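Local coordinates for pyridoxamine 5-phosphate-dependent dehydrase (PDB 3B8X) that removes the C3'-hydroxyl group of GDP-4-keto-6-deoxy-D-mannose, using a B6 cofactor, during biosynthesis of the O-antigen sugar L-colitose, at the sodium ion site and the interface of chains A and B. Numbering follows the deposited sequence. Chains: chain A/B, Pyridoxamine 5-phosphate-dependent dehydrase.

Contact 1: the sodium ion site. Residues chain A 82, 84, 105, 124-126, 128-129. With NA (sodium ion), chain C.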
# COMPACT_ATOMS: atom_id res chain seq x y z
N GLU A 82 -5.96 21.25 11.83
CA GLU A 82 -7.29 20.68 12.01
C GLU A 82 -7.96 20.26 10.70
O GLU A 82 -8.02 21.05 9.75
CB GLU A 82 -8.16 21.72 12.70
CG GLU A 82 -9.63 21.53 12.54
CD GLU A 82 -10.44 22.60 13.23
OE1 GLU A 82 -10.04 22.99 14.33
OE2 GLU A 82 -11.45 23.06 12.66
N ILE A 84 -11.59 18.51 9.29
CA ILE A 84 -12.95 18.18 9.65
C ILE A 84 -13.42 17.04 8.80
O ILE A 84 -13.06 16.96 7.63
CB ILE A 84 -13.82 19.37 9.43
CG1 ILE A 84 -13.71 20.31 10.64
CG2 ILE A 84 -15.22 18.94 9.20
CD1 ILE A 84 -14.42 21.63 10.39
N LYS A 105 -11.33 16.81 13.62
CA LYS A 105 -12.51 17.32 14.28
C LYS A 105 -13.74 16.59 13.66
O LYS A 105 -14.12 16.86 12.51
CB LYS A 105 -12.61 18.84 14.08
CG LYS A 105 -13.89 19.42 14.69
CD LYS A 105 -14.02 20.92 14.48
CE LYS A 105 -13.48 21.71 15.66
NZ LYS A 105 -13.87 23.13 15.57
N ALA A 124 -19.04 24.14 12.83
CA ALA A 124 -17.76 23.57 13.19
C ALA A 124 -16.59 24.30 12.52
O ALA A 124 -15.45 24.28 12.98
CB ALA A 124 -17.75 22.06 12.85
N VAL A 125 -16.85 24.86 11.35
CA VAL A 125 -15.75 25.44 10.62
C VAL A 125 -15.27 26.70 11.30
O VAL A 125 -16.02 27.64 11.50
CB VAL A 125 -16.18 25.78 9.17
CG1 VAL A 125 -15.08 26.61 8.49
CG2 VAL A 125 -16.53 24.48 8.39
N THR A 126 -14.02 26.74 11.71
CA THR A 126 -13.57 27.98 12.31
C THR A 126 -12.35 28.46 11.56
O THR A 126 -12.06 27.99 10.44
CB THR A 126 -13.33 27.90 13.83
OG1 THR A 126 -12.20 27.08 14.10
CG2 THR A 126 -14.55 27.34 14.54
N SER A 128 -9.48 28.00 12.50
CA SER A 128 -8.48 26.97 12.75
C SER A 128 -8.62 25.82 11.73
O SER A 128 -7.72 24.95 11.62
CB SER A 128 -8.60 26.42 14.18
OG SER A 128 -9.91 25.91 14.45
N THR A 129 -9.75 25.82 11.03
CA THR A 129 -10.06 24.80 10.03
C THR A 129 -9.14 24.94 8.83
O THR A 129 -9.13 25.97 8.14
CB THR A 129 -11.49 24.97 9.55
OG1 THR A 129 -12.36 24.82 10.66
CG2 THR A 129 -11.85 23.91 8.52
NA NA C . -12.78 24.72 13.74

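Contact 2: the interface of chains A and B. Residues chain A 90-91, 333-334, 336-337; chain B 217, 219, 221, 241-242, 244.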
# COMPACT_ATOMS: atom_id res chain seq x y z
N TRP A 90 -15.51 5.07 6.34
CA TRP A 90 -14.72 3.81 6.40
C TRP A 90 -13.49 4.10 7.28
O TRP A 90 -13.07 5.25 7.38
CB TRP A 90 -14.28 3.33 4.99
CG TRP A 90 -13.59 1.98 5.00
CD1 TRP A 90 -12.27 1.69 4.71
CD2 TRP A 90 -14.21 0.74 5.23
NE1 TRP A 90 -12.02 0.35 4.86
CE2 TRP A 90 -13.21 -0.26 5.16
CE3 TRP A 90 -15.52 0.38 5.55
CZ2 TRP A 90 -13.48 -1.61 5.41
CZ3 TRP A 90 -15.79 -0.97 5.78
CH2 TRP A 90 -14.77 -1.95 5.76
N SER A 91 -12.87 3.07 7.87
CA SER A 91 -11.73 3.30 8.73
C SER A 91 -10.59 4.04 8.09
O SER A 91 -9.98 4.92 8.70
CB SER A 91 -11.23 1.99 9.30
OG SER A 91 -10.74 1.17 8.26
N ARG A 333 -25.40 -5.38 6.27
CA ARG A 333 -24.20 -4.85 6.90
C ARG A 333 -24.58 -3.65 7.77
O ARG A 333 -25.62 -3.06 7.53
CB ARG A 333 -23.33 -4.28 5.79
CG ARG A 333 -22.77 -5.31 4.85
CD ARG A 333 -21.56 -4.78 4.12
NE ARG A 333 -20.33 -5.44 4.58
CZ ARG A 333 -20.11 -6.76 4.59
NH1 ARG A 333 -21.03 -7.64 4.19
NH2 ARG A 333 -18.96 -7.21 5.05
N PRO A 334 -23.72 -3.27 8.72
CA PRO A 334 -23.94 -2.02 9.43
C PRO A 334 -23.66 -0.94 8.37
O PRO A 334 -23.06 -1.21 7.33
CB PRO A 334 -22.80 -1.96 10.46
CG PRO A 334 -22.13 -3.28 10.46
CD PRO A 334 -22.53 -4.00 9.20
N VAL A 336 -21.34 1.12 7.29
CA VAL A 336 -19.90 1.30 7.47
C VAL A 336 -19.27 1.41 8.90
O VAL A 336 -19.31 0.47 9.71
CB VAL A 336 -19.30 2.31 6.40
CG1 VAL A 336 -19.36 1.65 5.07
CG2 VAL A 336 -20.12 3.60 6.36
N THR A 337 -18.59 2.49 9.25
CA THR A 337 -18.02 2.49 10.59
C THR A 337 -19.17 2.70 11.57
O THR A 337 -18.97 2.66 12.78
CB THR A 337 -17.16 3.72 10.85
OG1 THR A 337 -17.86 4.87 10.38
CG2 THR A 337 -15.79 3.61 10.21
N HIS B 217 -7.41 -2.85 6.78
CA HIS B 217 -8.35 -1.93 7.38
C HIS B 217 -8.36 -1.76 8.88
O HIS B 217 -9.16 -0.96 9.38
CB HIS B 217 -9.78 -2.27 6.93
CG HIS B 217 -9.91 -2.43 5.45
ND1 HIS B 217 -9.87 -1.34 4.59
CD2 HIS B 217 -10.12 -3.53 4.67
CE1 HIS B 217 -10.06 -1.77 3.35
NE2 HIS B 217 -10.21 -3.09 3.37
N TRP B 219 -9.33 -3.96 10.91
CA TRP B 219 -10.51 -4.65 11.39
C TRP B 219 -10.16 -6.03 11.97
O TRP B 219 -9.00 -6.44 12.01
CB TRP B 219 -11.56 -4.73 10.27
CG TRP B 219 -11.17 -5.67 9.07
CD1 TRP B 219 -10.17 -6.62 8.99
CD2 TRP B 219 -11.81 -5.67 7.79
NE1 TRP B 219 -10.22 -7.26 7.76
CE2 TRP B 219 -11.24 -6.71 7.03
CE3 TRP B 219 -12.92 -4.99 7.28
CZ2 TRP B 219 -11.68 -7.01 5.75
CZ3 TRP B 219 -13.39 -5.34 6.03
CH2 TRP B 219 -12.74 -6.31 5.27
N ARG B 221 -11.55 -8.98 11.01
CA ARG B 221 -11.96 -10.10 10.20
C ARG B 221 -10.98 -11.25 10.06
O ARG B 221 -11.39 -12.39 9.87
CB ARG B 221 -12.30 -9.62 8.80
CG ARG B 221 -13.58 -8.87 8.79
CD ARG B 221 -14.29 -9.04 7.46
NE ARG B 221 -15.33 -8.03 7.35
CZ ARG B 221 -15.90 -7.68 6.20
NH1 ARG B 221 -15.56 -8.30 5.08
NH2 ARG B 221 -16.83 -6.75 6.20
N SER B 241 -18.36 -7.50 11.93
CA SER B 241 -18.34 -7.22 10.50
C SER B 241 -17.32 -6.10 10.25
O SER B 241 -16.29 -6.29 9.59
CB SER B 241 -19.74 -6.75 10.08
OG SER B 241 -19.84 -6.44 8.70
N PHE B 242 -17.62 -4.93 10.80
CA PHE B 242 -16.81 -3.73 10.67
C PHE B 242 -16.44 -3.20 12.08
O PHE B 242 -16.92 -2.20 12.57
CB PHE B 242 -17.56 -2.63 9.88
CG PHE B 242 -17.89 -2.96 8.43
CD1 PHE B 242 -17.06 -3.76 7.64
CD2 PHE B 242 -19.00 -2.38 7.83
CE1 PHE B 242 -17.37 -3.99 6.28
CE2 PHE B 242 -19.31 -2.60 6.47
CZ PHE B 242 -18.48 -3.39 5.69
N PHE B 244 -13.30 -1.79 14.03
CA PHE B 244 -11.99 -1.22 13.72
C PHE B 244 -11.16 -0.96 14.97
O PHE B 244 -11.56 -0.16 15.81
CB PHE B 244 -12.25 0.07 12.94
CG PHE B 244 -12.85 -0.17 11.60
CD1 PHE B 244 -14.09 0.35 11.26
CD2 PHE B 244 -12.18 -0.96 10.68
CE1 PHE B 244 -14.64 0.17 9.98
CE2 PHE B 244 -12.74 -1.17 9.39
CZ PHE B 244 -13.97 -0.60 9.05

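Contact 1: the sodium ion site
This sodium looks adventitious, probably picked up from the crystallisation or purification medium. The ion itself is poorly ordered, its shell is irregular, and one of its modelled ligands is a lysine amine, an odd partner for a cation if that amine carries its usual charge. The site might hold a water rather than an ion; the coordinates alone do not settle it. Nothing in the surroundings resembles a catalytic centre: the ion lies where the start of strand 82-86, strand 103-107 and the end of helix 118-124 come close to the loop leading into strand 129-135.

The shortest modelled bond is from the carboxylate of A:Glu82, whose OE2 lies 2.4 Å from NA. Its chain leaves with CG anti to the backbone N (chi1 160°) and runs on extended, so the carboxylate arrives tip first. A:Lys105 comes alongside from the neighbouring strand; its CG is also anti to N, but a bend at chi3 (-94°) turns NZ to 2.7 Å from NA. The amine also pairs with A:Glu82 OE2 in a long salt bridge and, if charged, would be expected to weaken any hold on a positive ion. The main-chain O of A:Ala124, at the end of its helix, adds a ligand 2.8 Å from NA, and the hydroxyl OG1 of A:Thr126 another at 2.5 Å, although that threonine is poorly ordered.

Two hydroxyls hold the carboxylate and also stand at the rim of the ion's shell as longer contacts. A:Thr129 OG1 donates to A:Glu82 OE2 at 2.8 Å; OG of the poorly ordered A:Ser128 pairs with OE1, and both come from above the carboxylate plane. A:Ser128 OG also lies 2.6 Å from A:Thr126 OG1, so its one hydrogen serves one of the two, or A:Thr126 is the donor. A:Thr129 OG1 is in turn met from another side: the backbone N of A:Thr126 donates to it at 2.7 Å, with 154° at the hydrogen.

Contact 2: the interface of chains A and B
Aromatic packing dominates this patch of the dimer interface, where A:Trp90 reaches into chain B with CG anti to its backbone N (chi1 -175°). Three rings meet its indole nearly at right angles. The CZ2 edge points onto the face of B:His217, and the CH2–CZ3 edge onto the centre of the B:Phe242 face, with CH2 3.4 Å from CE1 of that phenylalanine. B:Phe244 instead turns its own edge, CZ foremost, to a face of the indole. One face of B:Phe244 is capped by A:Ser91 CB, 3.4 Å from the ring centroid, while A:Thr337 CG2 lies 3.6 Å from B:Phe244 CE1.

Polar links accompany the rings. A:Ser91 OG donates to B:His217 O at 2.9 Å, in the carbonyl plane on a lone pair. A:Trp90 NE1 points its N-H at B:His217 ND1, 2.7 Å away, but from well above the imidazole plane: a poorly directed hydrogen bond at best, and only if ND1 is unprotonated.

Among the charged groups, B:Arg221 is fixed by its NE bond to B:Ser241 O, with B:Trp219 CZ3 over the centre of its guanidinium face. Its NH2 lies 2.5 Å from NH2 of A:Arg333; both can only donate, so this is no bond and probably reflects uncertain placement of the poorly ordered A:Arg333.

In the fold, the start of helix 91-99 and loop 333-337 of chain A receive chain B loops whose B:His217, B:Arg221 and B:Phe242 help line the GDP-perosamine–cofactor pocket.

Contact 1 and contact 2 lie about 26 Å apart, measured between the centres of their C-alpha atoms, and share no residue. Chain A's strand 82-86 nevertheless bridges them in sequence: it contributes to contact 1 at its start, and the chain leaving its end soon reaches the tryptophan of contact 2 and helix 91-99, which runs on towards strand 103-107 at contact 1. The ion therefore sits far from the shared active-site region, within one subunit, and a direct part in chemistry or dimer assembly is unlikely. Contact 2, repeated by the two-fold, joins the subunits beside both pockets.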